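Local coordinates for toxin-antitoxin system toxin HepN family (Shewanella oneidensis MR-1, PDB 6M6U), which cleaves mRNA as the toxin of a type VII toxin-antitoxin system and is neutralised mostly through tri-AMPylation by its cognate antitoxin MntA, at the interface of chains A and B. Residues are numbered along the deposited sequence; one frame, centred on the assembly and turned at random. Chains: chain A/B, Toxin-antitoxin system toxin HepN family.

The interface of chains A and B. Residues chain A 18, 22, 34, 38, 42; chain B 33-34, 37.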
# COMPACT_ATOMS: atom_id res chain seq x y z
N ARG A 18 -19.48 -12.56 53.94
CA ARG A 18 -20.65 -11.93 53.34
C ARG A 18 -21.71 -12.96 52.96
O ARG A 18 -22.91 -12.69 53.08
CB ARG A 18 -20.24 -11.11 52.11
CG ARG A 18 -19.64 -9.75 52.44
CD ARG A 18 -20.68 -8.86 53.10
NE ARG A 18 -21.82 -8.61 52.23
CZ ARG A 18 -23.05 -8.34 52.66
NH1 ARG A 18 -23.30 -8.30 53.96
NH2 ARG A 18 -24.03 -8.13 51.79
N VAL A 22 -25.26 -13.10 54.97
CA VAL A 22 -26.48 -12.81 54.21
C VAL A 22 -27.40 -14.03 54.17
O VAL A 22 -28.63 -13.89 54.21
CB VAL A 22 -26.11 -12.32 52.80
CG1 VAL A 22 -27.34 -12.31 51.89
CG2 VAL A 22 -25.50 -10.94 52.87
N THR A 34 -33.37 -11.17 46.55
CA THR A 34 -32.27 -10.27 46.91
C THR A 34 -31.17 -11.01 47.67
O THR A 34 -29.98 -10.77 47.44
CB THR A 34 -32.80 -9.09 47.72
OG1 THR A 34 -33.55 -8.23 46.85
CG2 THR A 34 -31.67 -8.30 48.34
N SER A 38 -27.29 -11.62 46.39
CA SER A 38 -26.11 -11.27 47.17
C SER A 38 -25.21 -12.48 47.41
O SER A 38 -23.98 -12.35 47.39
CB SER A 38 -26.53 -10.65 48.51
OG SER A 38 -25.39 -10.32 49.28
N ASN A 42 -21.35 -12.77 45.72
CA ASN A 42 -20.17 -13.03 46.54
C ASN A 42 -19.55 -14.39 46.24
O ASN A 42 -18.35 -14.57 46.45
CB ASN A 42 -20.52 -12.89 48.02
CG ASN A 42 -20.60 -11.44 48.46
OD1 ASN A 42 -19.58 -10.74 48.53
ND2 ASN A 42 -21.81 -10.98 48.77
N PHE B 33 -25.31 -3.31 52.28
CA PHE B 33 -24.46 -3.97 51.30
C PHE B 33 -25.23 -4.98 50.47
O PHE B 33 -24.90 -5.21 49.30
CB PHE B 33 -23.28 -4.66 51.99
CG PHE B 33 -22.34 -3.72 52.69
CD1 PHE B 33 -22.32 -2.37 52.38
CD2 PHE B 33 -21.47 -4.20 53.66
CE1 PHE B 33 -21.45 -1.51 53.03
CE2 PHE B 33 -20.59 -3.34 54.31
CZ PHE B 33 -20.59 -2.00 53.99
N THR B 34 -26.27 -5.59 51.05
CA THR B 34 -27.04 -6.61 50.35
C THR B 34 -27.81 -6.01 49.18
O THR B 34 -27.93 -6.65 48.12
CB THR B 34 -27.98 -7.31 51.33
OG1 THR B 34 -27.22 -7.82 52.43
CG2 THR B 34 -28.71 -8.46 50.66
N ASP B 37 -25.18 -5.45 46.44
CA ASP B 37 -24.87 -6.69 45.74
C ASP B 37 -25.94 -7.03 44.71
O ASP B 37 -25.63 -7.34 43.55
CB ASP B 37 -24.73 -7.84 46.74
CG ASP B 37 -23.51 -7.70 47.64
OD1 ASP B 37 -22.61 -6.90 47.30
OD2 ASP B 37 -23.45 -8.40 48.67
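Helices 3-23 and 33-60 of chain A meet the first turns of helix 33-61 of chain B in one part of a two-fold symmetric interface, which joins two of the HepT copies in the HepT(6):MntA(2) complex. A:Arg18 reaches across with its terminal NH2, which donates to two acceptors at the in-plane edge of the guanidinium. One is the carboxylate OD2 of B:Asp37, 3.2 Å from A:Arg18 NH2 in a salt bridge that is almost straight, 176° at the hydrogen. The other, the hydroxyl OG1 of B:Thr34, lies 3.3 Å from A:Arg18 NH2. This paired donation should limit rotation of the guanidinium; a chain bent at chi2 and chi3 carries the group there. B:Phe33 adds aliphatic cover: its CB sits over one guanidinium face, 3.5 Å from A:Arg18 NH2, with the ring plane nearly perpendicular.

B:Asp37 OD2 also accepts from the hydroxyl of A:Ser38, with OG and OD2 2.8 Å apart, through its anti lone pair, whereas A:Arg18 NH2 comes from above the carboxylate plane, 41° out of it. The serine hydroxyl points there because OG stands anti to the backbone N (chi1 179°). Several donors converging on one oxygen, one of them a guanidinium, would be expected to favour a charged carboxylate. Beside this polar cluster, B:Thr34 CG2 packs against A:Ser38 CB and the methyl of A:Thr34. A:Asn42 ND2 makes only a weak hydrogen bond to B:Asp37 OD2; a better-formed one runs within its own helix, from A:Asn42 ND2 to the backbone carbonyl O of A:Ser38, 2.9 Å away.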